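Long-range contacts in putative uncharacterized protein PH0242 (Pyrococcus horikoshii, PDB 3VU1), which represents the C-terminal globular domain of the archaeal oligosaccharyltransferase AglB, a strand-rich protein made of several subdomains that holds a calcium ion: residues R60-A65 and I396-K401; T124-Q129 and A140-K145; G270-G275 and V329-A334; F286-K291 and L341-P346; E376-V381 and E435-V440. All blocks are in the same frame, centred on the assembly; numbering follows the deposited sequence.

Contact 1: residues R60-A65 and I396-K401; sequences RDHILA and IYLVRK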
# COMPACT_ATOMS: atom_id res chain seq x y z
N ARG A 60 14.36 2.79 1.69
CA ARG A 60 12.98 2.45 1.39
C ARG A 60 12.44 1.25 2.20
O ARG A 60 11.22 1.11 2.36
CB ARG A 60 12.77 2.26 -0.11
CG ARG A 60 12.75 3.57 -0.88
CD ARG A 60 12.45 3.37 -2.34
NE ARG A 60 12.38 4.66 -3.02
CZ ARG A 60 11.97 4.83 -4.29
NH1 ARG A 60 11.59 3.79 -5.00
NH2 ARG A 60 11.92 6.05 -4.83
N ASP A 61 13.33 0.41 2.73
CA ASP A 61 12.95 -0.69 3.61
C ASP A 61 12.12 -0.23 4.79
O ASP A 61 11.15 -0.88 5.18
CB ASP A 61 14.20 -1.41 4.15
CG ASP A 61 14.85 -2.40 3.14
OD1 ASP A 61 14.49 -2.41 1.92
OD2 ASP A 61 15.74 -3.16 3.59
N HIS A 62 12.51 0.90 5.38
CA HIS A 62 11.82 1.44 6.55
C HIS A 62 10.44 1.88 6.18
O HIS A 62 9.50 1.78 7.01
CB HIS A 62 12.58 2.60 7.15
CG HIS A 62 13.86 2.20 7.80
ND1 HIS A 62 13.90 1.65 9.03
CD2 HIS A 62 15.19 2.24 7.34
CE1 HIS A 62 15.18 1.37 9.36
NE2 HIS A 62 15.96 1.72 8.32
N ILE A 63 10.29 2.36 4.94
CA ILE A 63 9.00 2.81 4.49
C ILE A 63 8.08 1.63 4.13
O ILE A 63 6.89 1.58 4.55
CB ILE A 63 9.12 3.90 3.40
CG1 ILE A 63 10.03 5.03 3.90
CG2 ILE A 63 7.75 4.42 3.00
CD1 ILE A 63 9.71 5.56 5.29
N LEU A 64 8.61 0.66 3.40
CA LEU A 64 7.88 -0.59 3.21
C LEU A 64 7.44 -1.17 4.57
O LEU A 64 6.30 -1.64 4.70
CB LEU A 64 8.68 -1.62 2.40
CG LEU A 64 8.85 -1.32 0.90
CD1 LEU A 64 9.60 -2.44 0.19
CD2 LEU A 64 7.53 -1.07 0.19
N ALA A 65 8.31 -1.14 5.57
CA ALA A 65 7.99 -1.80 6.82
C ALA A 65 6.96 -0.96 7.53
O ALA A 65 6.11 -1.50 8.25
CB ALA A 65 9.21 -2.02 7.69
N ILE A 396 14.45 9.95 3.95
CA ILE A 396 13.90 8.89 4.77
C ILE A 396 14.75 8.87 6.02
O ILE A 396 16.00 8.75 5.94
CB ILE A 396 13.95 7.52 4.07
CG1 ILE A 396 12.85 7.44 3.01
CG2 ILE A 396 13.75 6.41 5.09
CD1 ILE A 396 12.99 6.29 2.01
N TYR A 397 14.09 9.00 7.16
CA TYR A 397 14.80 9.00 8.43
C TYR A 397 14.03 8.35 9.58
O TYR A 397 12.83 8.07 9.45
CB TYR A 397 15.18 10.43 8.80
CG TYR A 397 14.01 11.40 8.88
CD1 TYR A 397 13.44 11.72 10.11
CD2 TYR A 397 13.49 11.99 7.73
CE1 TYR A 397 12.39 12.61 10.21
CE2 TYR A 397 12.44 12.89 7.82
CZ TYR A 397 11.89 13.20 9.07
OH TYR A 397 10.86 14.09 9.18
N LEU A 398 14.73 8.12 10.69
CA LEU A 398 14.14 7.52 11.88
C LEU A 398 14.09 8.51 13.04
O LEU A 398 14.97 9.37 13.18
CB LEU A 398 14.94 6.28 12.29
CG LEU A 398 15.17 5.21 11.23
CD1 LEU A 398 15.76 3.94 11.86
CD2 LEU A 398 13.89 4.90 10.46
N VAL A 399 13.07 8.40 13.88
CA VAL A 399 13.03 9.17 15.11
C VAL A 399 12.79 8.25 16.29
O VAL A 399 11.75 7.61 16.39
CB VAL A 399 11.99 10.32 15.10
CG1 VAL A 399 12.03 11.08 16.42
CG2 VAL A 399 12.25 11.27 13.93
N ARG A 400 13.78 8.17 17.18
CA ARG A 400 13.71 7.26 18.29
C ARG A 400 12.51 7.61 19.14
O ARG A 400 12.23 8.78 19.39
CB ARG A 400 14.98 7.29 19.14
CG ARG A 400 15.18 6.05 20.02
CD ARG A 400 15.72 6.36 21.40
NE ARG A 400 16.73 7.39 21.31
CZ ARG A 400 17.03 8.25 22.27
NH1 ARG A 400 16.42 8.21 23.45
NH2 ARG A 400 17.97 9.16 22.03
N LYS A 401 11.79 6.57 19.55
CA LYS A 401 10.66 6.70 20.44
C LYS A 401 10.94 5.75 21.59
O LYS A 401 11.16 4.55 21.40
CB LYS A 401 9.35 6.34 19.73
CG LYS A 401 8.15 6.46 20.62
CD LYS A 401 6.87 5.90 20.03
CE LYS A 401 6.01 5.34 21.17
NZ LYS A 401 4.62 5.90 21.19

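Contact 2: residues T124-Q129 and A140-K145; sequences TILLTQ and ARIVIK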
# COMPACT_ATOMS: atom_id res chain seq x y z
N THR A 124 6.38 -12.27 16.47
CA THR A 124 5.33 -11.33 16.02
C THR A 124 4.13 -11.99 15.33
O THR A 124 2.99 -11.54 15.51
CB THR A 124 5.88 -10.16 15.19
OG1 THR A 124 6.67 -10.68 14.10
CG2 THR A 124 6.74 -9.23 16.08
N ILE A 125 4.39 -13.04 14.55
CA ILE A 125 3.38 -13.76 13.77
C ILE A 125 3.71 -15.25 13.65
O ILE A 125 4.78 -15.62 13.23
CB ILE A 125 3.18 -13.17 12.34
CG1 ILE A 125 3.04 -11.66 12.40
CG2 ILE A 125 1.93 -13.76 11.69
CD1 ILE A 125 2.42 -11.08 11.15
N LEU A 126 2.75 -16.07 14.01
CA LEU A 126 2.84 -17.49 13.85
C LEU A 126 1.56 -17.94 13.15
O LEU A 126 0.48 -17.39 13.40
CB LEU A 126 2.93 -18.12 15.21
CG LEU A 126 3.87 -19.29 15.42
CD1 LEU A 126 5.20 -19.11 14.72
CD2 LEU A 126 4.08 -19.37 16.93
N LEU A 127 1.70 -18.93 12.26
CA LEU A 127 0.58 -19.45 11.49
C LEU A 127 0.23 -20.87 11.89
O LEU A 127 1.10 -21.73 12.13
CB LEU A 127 0.86 -19.39 9.99
CG LEU A 127 0.94 -17.98 9.45
CD1 LEU A 127 1.04 -18.04 7.94
CD2 LEU A 127 -0.25 -17.12 9.90
N THR A 128 -1.07 -21.13 11.97
CA THR A 128 -1.51 -22.49 12.20
C THR A 128 -2.44 -22.91 11.08
O THR A 128 -3.11 -22.09 10.47
CB THR A 128 -2.13 -22.67 13.60
OG1 THR A 128 -3.23 -21.77 13.76
CG2 THR A 128 -1.07 -22.42 14.71
N GLN A 129 -2.43 -24.21 10.78
CA GLN A 129 -3.18 -24.78 9.67
C GLN A 129 -4.41 -25.40 10.28
O GLN A 129 -4.32 -26.07 11.30
CB GLN A 129 -2.34 -25.86 8.98
CG GLN A 129 -2.33 -25.81 7.46
CD GLN A 129 -2.06 -24.41 6.90
OE1 GLN A 129 -1.06 -23.77 7.25
NE2 GLN A 129 -2.96 -23.93 6.02
N ALA A 140 6.14 -25.67 15.78
CA ALA A 140 6.10 -24.80 16.96
C ALA A 140 5.38 -25.45 18.14
O ALA A 140 5.27 -24.85 19.19
CB ALA A 140 5.44 -23.47 16.62
N ARG A 141 4.88 -26.67 17.93
CA ARG A 141 4.13 -27.45 18.95
C ARG A 141 2.92 -26.70 19.45
O ARG A 141 2.70 -26.59 20.65
CB ARG A 141 5.03 -27.85 20.14
CG ARG A 141 6.09 -28.88 19.78
CD ARG A 141 6.98 -29.21 20.96
NE ARG A 141 8.29 -29.70 20.51
CZ ARG A 141 9.42 -28.99 20.52
NH1 ARG A 141 9.44 -27.73 20.97
NH2 ARG A 141 10.55 -29.54 20.08
N ILE A 142 2.13 -26.20 18.50
CA ILE A 142 0.97 -25.38 18.83
C ILE A 142 -0.31 -26.03 18.38
O ILE A 142 -0.38 -26.57 17.26
CB ILE A 142 1.08 -23.94 18.24
CG1 ILE A 142 2.23 -23.18 18.92
CG2 ILE A 142 -0.22 -23.17 18.41
CD1 ILE A 142 2.10 -21.67 18.87
N VAL A 143 -1.32 -25.97 19.25
CA VAL A 143 -2.67 -26.41 18.90
C VAL A 143 -3.65 -25.39 19.42
O VAL A 143 -3.73 -25.17 20.63
CB VAL A 143 -3.04 -27.80 19.48
CG1 VAL A 143 -4.49 -28.14 19.15
CG2 VAL A 143 -2.14 -28.89 18.93
N ILE A 144 -4.38 -24.76 18.51
CA ILE A 144 -5.43 -23.82 18.90
C ILE A 144 -6.79 -24.49 18.71
O ILE A 144 -7.07 -25.09 17.66
CB ILE A 144 -5.39 -22.52 18.08
CG1 ILE A 144 -4.03 -21.82 18.24
CG2 ILE A 144 -6.51 -21.59 18.50
CD1 ILE A 144 -3.72 -20.88 17.08
N LYS A 145 -7.63 -24.40 19.74
CA LYS A 145 -8.97 -25.00 19.71
C LYS A 145 -9.99 -24.16 20.45
O LYS A 145 -9.63 -23.35 21.32
CB LYS A 145 -8.94 -26.44 20.26
CG LYS A 145 -8.59 -26.56 21.73
CD LYS A 145 -7.58 -27.67 21.95
CE LYS A 145 -8.17 -29.08 21.88
NZ LYS A 145 -7.08 -30.10 21.73

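Contact 3: residues G270-G275 and V329-A334; sequences GKLSPG and VTLPTA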
# COMPACT_ATOMS: atom_id res chain seq x y z
N GLY A 270 -24.23 -1.81 -5.82
CA GLY A 270 -23.23 -2.60 -6.54
C GLY A 270 -23.26 -2.00 -7.92
O GLY A 270 -22.73 -0.93 -8.12
N LYS A 271 -23.94 -2.65 -8.87
CA LYS A 271 -24.14 -2.13 -10.23
C LYS A 271 -24.91 -0.80 -10.29
O LYS A 271 -25.61 -0.44 -9.35
CB LYS A 271 -24.83 -3.18 -11.10
CG LYS A 271 -24.04 -4.48 -11.24
CD LYS A 271 -24.64 -5.43 -12.27
CE LYS A 271 -23.83 -6.71 -12.46
NZ LYS A 271 -24.07 -7.69 -11.36
N LEU A 272 -24.73 -0.07 -11.39
CA LEU A 272 -25.45 1.17 -11.66
C LEU A 272 -26.13 1.11 -13.04
O LEU A 272 -25.54 0.67 -14.03
CB LEU A 272 -24.50 2.37 -11.62
CG LEU A 272 -24.06 2.94 -10.27
CD1 LEU A 272 -22.93 3.95 -10.49
CD2 LEU A 272 -25.22 3.60 -9.52
N SER A 273 -27.38 1.55 -13.11
CA SER A 273 -28.13 1.62 -14.38
C SER A 273 -27.73 2.86 -15.14
O SER A 273 -27.38 3.87 -14.53
CB SER A 273 -29.62 1.72 -14.08
OG SER A 273 -29.92 2.94 -13.41
N PRO A 274 -27.81 2.83 -16.48
CA PRO A 274 -27.71 4.12 -17.21
C PRO A 274 -28.87 5.03 -16.78
O PRO A 274 -29.85 4.52 -16.24
CB PRO A 274 -27.89 3.71 -18.68
CG PRO A 274 -27.63 2.23 -18.72
CD PRO A 274 -27.98 1.66 -17.37
N GLY A 275 -28.78 6.33 -17.02
CA GLY A 275 -29.78 7.29 -16.57
C GLY A 275 -29.21 8.19 -15.48
O GLY A 275 -28.02 8.06 -15.12
N VAL A 329 -24.98 12.72 -12.04
CA VAL A 329 -24.44 12.27 -13.30
C VAL A 329 -25.48 11.57 -14.17
O VAL A 329 -26.34 10.84 -13.67
CB VAL A 329 -23.19 11.36 -13.06
CG1 VAL A 329 -23.54 10.07 -12.31
CG2 VAL A 329 -22.46 11.07 -14.37
N THR A 330 -25.42 11.81 -15.47
CA THR A 330 -26.19 11.01 -16.39
C THR A 330 -25.25 10.01 -17.05
O THR A 330 -24.42 10.40 -17.88
CB THR A 330 -26.88 11.88 -17.47
OG1 THR A 330 -27.61 12.95 -16.84
CG2 THR A 330 -27.84 11.02 -18.29
N LEU A 331 -25.38 8.75 -16.66
CA LEU A 331 -24.56 7.68 -17.22
C LEU A 331 -25.16 7.11 -18.51
O LEU A 331 -26.25 6.57 -18.49
CB LEU A 331 -24.42 6.54 -16.21
CG LEU A 331 -23.99 6.88 -14.79
CD1 LEU A 331 -24.03 5.62 -13.96
CD2 LEU A 331 -22.60 7.49 -14.75
N PRO A 332 -24.41 7.18 -19.63
CA PRO A 332 -24.90 6.55 -20.85
C PRO A 332 -24.84 5.05 -20.71
O PRO A 332 -24.17 4.56 -19.79
CB PRO A 332 -23.87 6.97 -21.89
CG PRO A 332 -22.60 7.12 -21.12
CD PRO A 332 -23.02 7.64 -19.77
N THR A 333 -25.50 4.34 -21.61
CA THR A 333 -25.46 2.88 -21.62
C THR A 333 -24.03 2.46 -22.00
O THR A 333 -23.42 3.10 -22.85
CB THR A 333 -26.48 2.30 -22.63
OG1 THR A 333 -26.14 2.81 -23.91
CG2 THR A 333 -27.92 2.76 -22.35
N ALA A 334 -23.51 1.41 -21.37
CA ALA A 334 -22.12 0.98 -21.52
C ALA A 334 -21.93 -0.24 -20.65
O ALA A 334 -22.77 -0.51 -19.80
CB ALA A 334 -21.16 2.05 -21.07

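Contact 4: residues F286-K291 and L341-P346; sequences FGRDIK and LAQKGP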
# COMPACT_ATOMS: atom_id res chain seq x y z
N PHE A 286 -4.85 7.77 0.04
CA PHE A 286 -3.80 7.05 0.74
C PHE A 286 -2.38 7.66 0.66
O PHE A 286 -1.66 7.53 -0.34
CB PHE A 286 -3.75 5.57 0.28
CG PHE A 286 -2.91 4.71 1.18
CD1 PHE A 286 -3.49 4.09 2.29
CD2 PHE A 286 -1.53 4.59 0.96
CE1 PHE A 286 -2.71 3.32 3.13
CE2 PHE A 286 -0.76 3.83 1.81
CZ PHE A 286 -1.35 3.20 2.90
N GLY A 287 -1.95 8.30 1.74
CA GLY A 287 -0.60 8.84 1.77
C GLY A 287 -0.39 10.23 1.21
O GLY A 287 0.56 10.90 1.61
N ARG A 288 -1.21 10.66 0.26
CA ARG A 288 -1.15 12.05 -0.20
C ARG A 288 -2.51 12.74 -0.34
O ARG A 288 -3.53 12.09 -0.62
CB ARG A 288 -0.31 12.20 -1.48
CG ARG A 288 -0.92 11.61 -2.73
CD ARG A 288 -0.19 12.01 -4.00
NE ARG A 288 1.25 11.86 -3.84
CZ ARG A 288 2.19 12.48 -4.57
NH1 ARG A 288 1.85 13.29 -5.56
NH2 ARG A 288 3.47 12.27 -4.29
N ASP A 289 -2.53 14.05 -0.16
CA ASP A 289 -3.76 14.83 -0.31
C ASP A 289 -4.32 14.86 -1.72
O ASP A 289 -3.57 14.72 -2.71
CB ASP A 289 -3.53 16.27 0.17
CG ASP A 289 -3.19 16.34 1.65
OD1 ASP A 289 -3.66 15.51 2.47
OD2 ASP A 289 -2.43 17.25 1.99
N ILE A 290 -5.64 15.05 -1.83
CA ILE A 290 -6.25 15.50 -3.09
C ILE A 290 -6.09 17.03 -3.16
O ILE A 290 -6.40 17.70 -2.17
CB ILE A 290 -7.74 15.10 -3.14
CG1 ILE A 290 -7.85 13.57 -3.06
CG2 ILE A 290 -8.39 15.60 -4.41
CD1 ILE A 290 -9.17 13.06 -2.54
N LYS A 291 -5.58 17.56 -4.27
CA LYS A 291 -5.40 19.02 -4.49
C LYS A 291 -5.80 19.37 -5.91
O LYS A 291 -5.26 18.79 -6.86
CB LYS A 291 -3.93 19.47 -4.38
CG LYS A 291 -3.36 19.47 -2.98
CD LYS A 291 -1.91 19.92 -2.93
CE LYS A 291 -0.95 18.83 -3.37
NZ LYS A 291 0.42 19.07 -2.85
N LEU A 341 -10.07 10.29 -10.71
CA LEU A 341 -9.63 11.53 -10.12
C LEU A 341 -8.44 12.01 -10.94
O LEU A 341 -7.48 11.28 -11.14
CB LEU A 341 -9.24 11.33 -8.65
CG LEU A 341 -8.90 12.63 -7.88
CD1 LEU A 341 -9.40 12.55 -6.45
CD2 LEU A 341 -7.41 13.01 -7.90
N ALA A 342 -8.51 13.23 -11.47
CA ALA A 342 -7.34 13.80 -12.14
C ALA A 342 -6.77 14.96 -11.31
O ALA A 342 -7.52 15.83 -10.83
CB ALA A 342 -7.62 14.20 -13.57
N GLN A 343 -5.46 14.91 -11.10
CA GLN A 343 -4.70 15.93 -10.40
C GLN A 343 -3.19 15.81 -10.78
O GLN A 343 -2.79 14.97 -11.61
CB GLN A 343 -4.95 15.88 -8.89
CG GLN A 343 -4.17 14.82 -8.13
CD GLN A 343 -4.33 14.93 -6.64
OE1 GLN A 343 -5.36 15.36 -6.16
NE2 GLN A 343 -3.31 14.52 -5.90
N LYS A 344 -2.38 16.69 -10.22
CA LYS A 344 -0.96 16.69 -10.49
C LYS A 344 -0.25 15.49 -9.85
O LYS A 344 -0.47 15.18 -8.68
CB LYS A 344 -0.35 17.98 -9.94
CG LYS A 344 -0.73 19.23 -10.69
CD LYS A 344 -0.23 19.19 -12.12
CE LYS A 344 -0.38 20.53 -12.82
NZ LYS A 344 -1.02 20.30 -14.16
N GLY A 345 0.63 14.84 -10.61
CA GLY A 345 1.42 13.78 -10.02
C GLY A 345 2.47 13.23 -10.95
O GLY A 345 2.55 13.64 -12.10
N PRO A 346 3.30 12.30 -10.45
CA PRO A 346 4.47 11.86 -11.19
C PRO A 346 4.18 10.74 -12.16
O PRO A 346 3.38 9.84 -11.84
CB PRO A 346 5.40 11.34 -10.09
CG PRO A 346 4.51 10.97 -8.95
CD PRO A 346 3.32 11.87 -9.04
O HOH W 1 -0.99 13.01 -7.02

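Contact 5: residues E376-V381 and E435-V440; sequences ELKVGV and ENEIVV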
# COMPACT_ATOMS: atom_id res chain seq x y z
N GLU A 376 20.94 14.69 -18.98
CA GLU A 376 20.35 13.88 -20.06
C GLU A 376 19.60 12.66 -19.52
O GLU A 376 20.20 11.77 -18.91
CB GLU A 376 21.41 13.42 -21.05
CG GLU A 376 22.10 14.54 -21.83
CD GLU A 376 23.60 14.30 -22.01
OE1 GLU A 376 23.98 13.33 -22.73
OE2 GLU A 376 24.39 15.08 -21.43
N LEU A 377 18.29 12.64 -19.75
CA LEU A 377 17.41 11.58 -19.27
C LEU A 377 16.72 10.95 -20.45
O LEU A 377 16.40 11.62 -21.42
CB LEU A 377 16.28 12.15 -18.41
CG LEU A 377 16.64 13.04 -17.25
CD1 LEU A 377 15.57 14.09 -17.05
CD2 LEU A 377 16.80 12.19 -16.01
N LYS A 378 16.48 9.65 -20.34
CA LYS A 378 15.57 8.97 -21.21
C LYS A 378 14.47 8.39 -20.31
O LYS A 378 14.75 7.64 -19.36
CB LYS A 378 16.31 7.88 -22.02
CG LYS A 378 16.62 8.27 -23.47
CD LYS A 378 18.11 8.15 -23.86
CE LYS A 378 18.74 6.78 -23.59
NZ LYS A 378 18.10 5.64 -24.31
N VAL A 379 13.23 8.76 -20.59
CA VAL A 379 12.10 8.34 -19.77
C VAL A 379 10.98 7.75 -20.60
O VAL A 379 10.72 8.21 -21.71
CB VAL A 379 11.60 9.51 -18.90
CG1 VAL A 379 11.17 10.69 -19.75
CG2 VAL A 379 10.49 9.06 -17.98
N GLY A 380 10.33 6.71 -20.06
CA GLY A 380 9.20 6.04 -20.74
C GLY A 380 7.87 6.33 -20.06
O GLY A 380 7.78 6.32 -18.83
N VAL A 381 6.85 6.63 -20.87
CA VAL A 381 5.49 6.84 -20.39
C VAL A 381 4.52 6.07 -21.25
O VAL A 381 4.80 5.79 -22.40
CB VAL A 381 5.09 8.32 -20.42
CG1 VAL A 381 5.72 9.08 -19.25
CG2 VAL A 381 5.47 8.94 -21.75
N GLU A 435 9.74 5.79 -25.36
CA GLU A 435 10.91 6.49 -24.85
C GLU A 435 10.94 7.95 -25.26
O GLU A 435 10.45 8.30 -26.33
CB GLU A 435 12.18 5.77 -25.25
CG GLU A 435 12.18 4.33 -24.76
CD GLU A 435 13.57 3.73 -24.61
OE1 GLU A 435 14.57 4.48 -24.76
OE2 GLU A 435 13.65 2.51 -24.34
N ASN A 436 11.46 8.80 -24.37
CA ASN A 436 11.57 10.24 -24.57
C ASN A 436 12.94 10.70 -24.15
O ASN A 436 13.31 10.48 -23.01
CB ASN A 436 10.57 10.97 -23.69
CG ASN A 436 9.16 10.84 -24.18
OD1 ASN A 436 8.67 11.70 -24.90
ND2 ASN A 436 8.49 9.75 -23.79
N GLU A 437 13.68 11.34 -25.05
CA GLU A 437 14.99 11.89 -24.68
C GLU A 437 14.85 13.31 -24.21
O GLU A 437 14.17 14.11 -24.86
CB GLU A 437 15.96 11.86 -25.85
CG GLU A 437 16.55 10.50 -26.15
CD GLU A 437 17.17 10.48 -27.53
OE1 GLU A 437 18.08 11.31 -27.80
OE2 GLU A 437 16.75 9.64 -28.35
N ILE A 438 15.47 13.63 -23.09
CA ILE A 438 15.32 14.94 -22.48
C ILE A 438 16.68 15.53 -22.14
O ILE A 438 17.53 14.86 -21.53
CB ILE A 438 14.36 14.91 -21.26
CG1 ILE A 438 12.92 15.13 -21.71
CG2 ILE A 438 14.68 16.00 -20.25
CD1 ILE A 438 12.20 13.86 -22.08
N VAL A 439 16.86 16.80 -22.54
CA VAL A 439 18.10 17.53 -22.30
C VAL A 439 17.80 18.92 -21.72
O VAL A 439 17.00 19.66 -22.29
CB VAL A 439 18.94 17.67 -23.59
CG1 VAL A 439 20.32 18.20 -23.25
CG2 VAL A 439 19.05 16.33 -24.33
N VAL A 440 18.42 19.26 -20.60
CA VAL A 440 18.13 20.52 -19.89
C VAL A 440 19.34 20.96 -19.07
O VAL A 440 20.18 20.12 -18.71
CB VAL A 440 16.88 20.45 -18.96
CG1 VAL A 440 15.58 20.31 -19.75
CG2 VAL A 440 17.00 19.34 -17.91

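Contact 1: residues R60-A65 and I396-K401
I396 points from its strand toward segment 60-65, where R60 and I63 receive it. Beyond CB its branches part. CG2 comes 4.1 Å from I63 CD1, and CG1 lies 3.8 Å from I63 CG1, the two side chains crossing at a slant. The chain is extended past CG1 (chi2 166°), which carries I396 CD1 on to the tip of the contact, 3.7 Å from I63 CG1. The same methyl lies 3.8 Å from the backbone N of R60, with the CG of R60 also in touch. A branched aliphatic residue suits this place because its two branches and tip can touch R60 and I63 together. Here helix 60-69 lies against the long antiparallel strand 385-401, the segment axes 8.4 Å apart and inclined at 65°, and they touch mainly through side chains. Two residues along the strand, L398 makes the next contact. Its CD2 sits over one face of the H62 imidazole, a CH-pi contact 3.8 Å from the ring centroid and offset toward the rim, while L398 CD1 approaches H62 CE1. The histidine offers leucine a flat face, and its ND1 is hydrogen-bonded to L103 O, which would restrain the ring's rotation. The R60 guanidinium makes a cation-pi contact with W82.

Contact 2: residues T124-Q129 and A140-K145
In the many-stranded sheet of the Insert domain, L126 and T128 of strand 125-130 meet A140, I142 and I144 at and along strand 142-148. The two strands are not neighbours: strand 134-137 runs between them, and T128 also touches its Y135 and N137. The segment axes are 8.1 Å apart and inclined at 67°, an angle consistent with a strongly twisted sheet, in which side chains of the two strands meet across the middle one. L126 carries one end of the contact. Its CD2 touches I142 CD1 at 3.6 Å, the two side chains slanting past each other, and the small side chain of A140 meets the same methyl at the edge of the contact, its CB 4.3 Å from L126 CD2. R141 and I142 both face N137, a G1 beta bulge in which R141 has a positive phi (58°); after the bulge strand 142-148 begins, and I142 and I144 point toward segment 124-129. At the other end T128 works with both its branches. Its methyl CG2 meets I142 CG2 at 3.9 Å, the side chains crossing at about a right angle, while OG1 has I144 CD1 3.5 Å away. Chi1 of 58° sets OG1 between the backbone N and the carbonyl carbon, and its polar need is met by a hydrogen bond to G201 O of the adjacent strand 200-205. Threonine thus gives this buried spot an oily branch for the isoleucines and a hydroxyl for the backbone beside it. I142 also rests on L203 and I159, and I144 on I155 and V157.

Contact 3: residues G270-G275 and V329-A334
L331 and L272 meet because each swings its CG anti to its own carbonyl carbon; in L331 (chi1 -50°) an extended second torsion then sends CD1 forward. That methyl lies 4.0 Å from L272 CD1, the two side chains slanting across one another, and 3.8 Å from the carbonyl O of S273. Leucine suits both places: the pair is buried, and L272 rests further on H277 and L279 while L331 reaches V297 and Y337. Beside this apolar patch the backbones pair. G275 and L331 form an antiparallel hydrogen-bonded pair, in which G275 N donates to L331 O at 2.9 Å and L331 N returns a bond to G275 O at 3.1 Å. The first donor lies in the carbonyl plane on a lone pair, whereas the second stands above the plane of its acceptor by 46°. G275 has a phi of 112°, where a CB would collide with the P274 carbonyl O, so this conformation calls for glycine. Just before it, P274 CG is 3.7 Å from both CA and CG2 of T333, proline and threonine crossing at about a right angle. Here, at one end of the antiparallel sheet of the Peripheral 1 domain, strand 275-285 begins beside the end of its outermost strand 325-331. P274 precedes G275 and P332 follows L331; prolines lack an N-H to donate. The hydrogen bonds between the segments are the two of the G275–L331 pair, with apolar contacts of L272 with L331 and P274 with T333 beside them.

Contact 4: residues F286-K291 and L341-P346
K291 and Q343 have their CA atoms 6.7 Å apart, and residues 288-291 run at 114° to segment 341-346, too far apart and too steeply inclined for the backbones to pair. In this corner of the Peripheral 1 domain, beside the calcium site, the side-chain amide of Q343 bridges the gap instead. Its NE2 donates almost straight to D289 O at 3.2 Å, in the planes of both the amide and the carbonyl, while OE1 accepts from K291 N at 2.9 Å, the donor standing above the amide plane. Glutamine suits the place because one group supplies both a donor and an acceptor, answering D289 O and K291 N much as a neighbouring strand would. With chi1 at 80° its CG lies between the backbone N and the carbonyl carbon, and from there the chain extends to the loop. NE2 has a second task: a water accepts from it and from R288 NH1, and donates to K344 O, so one molecule ties the arginine to the strand. R288 is further held by a salt bridge from NE to D78. Near the metal, D289 OD1 takes a bond from the backbone N of H319, and G287 N bonds E76 OE1; H319 and E76 are both calcium ligands, so the loop sits in the second shell and may help position them. On the apolar side I290 fits against L341, its CG2 3.8 Å from L341 CD1. At the far end R288 and P346 reach toward each other tip to tip, with NH1 4.0 Å from the proline CD.

Contact 5: residues E376-V381 and E435-V440
V379 O is gripped twice by N436, whose backbone N approaches at 2.8 Å and whose side-chain ND2 lies 3.4 Å away, though both bonds are weak. They belong to an antiparallel ladder of five pairs between strands 372-381 and 434-443 of the Peripheral 2 domain. V379 N returns a bond to N436 O, and the next hydrogen-bonded pair, L377 with I438, is joined both ways, I438 N meeting L377 O at 2.8 Å nearly along the C=O axis. Asparagine suits its place because its amide can also serve R432 O, to which ND2 donates, while V381 CG2 packs on it. The same face is otherwise apolar: L377 CD1 touches I438 CG2 at 3.8 Å and V379 CG1 comes 4.1 Å from I438 CD1, while L431 and F475 add to the layer. The other face bears E376, K378, E435, E437 and V439, mostly long chains whose charged ends can reach solvent. K378 and E437 lie side by side, their CG atoms 3.5 Å apart. The lysine chain is bent at chi2, chi3 and chi4, and its NZ makes a long salt bridge to E435 OE1 at 3.7 Å.

Overall arrangement
Contact 2 closes within the Insert domain, and the chain then builds contacts 3 and 4 in the Peripheral 1 range and contact 5 in Peripheral 2. Contact 1 encloses contacts 2, 3 and 4 along the chain and alternates with contact 5, joining helix 60-69 to a strand more than 300 residues later. Contacts 1, 4 and 5 share the large antiparallel sheet, while contacts 2 and 3 lie in two other sheets. Strands 336-356 and 372-381, of contacts 4 and 5, are neighbours, and those contacts come within about 7 Å at their nearest atoms. Contact 3 crosses contact 4 along the chain, about 26 Å between centres. Contacts 2 and 5 lie farthest apart, about 52 Å between centres.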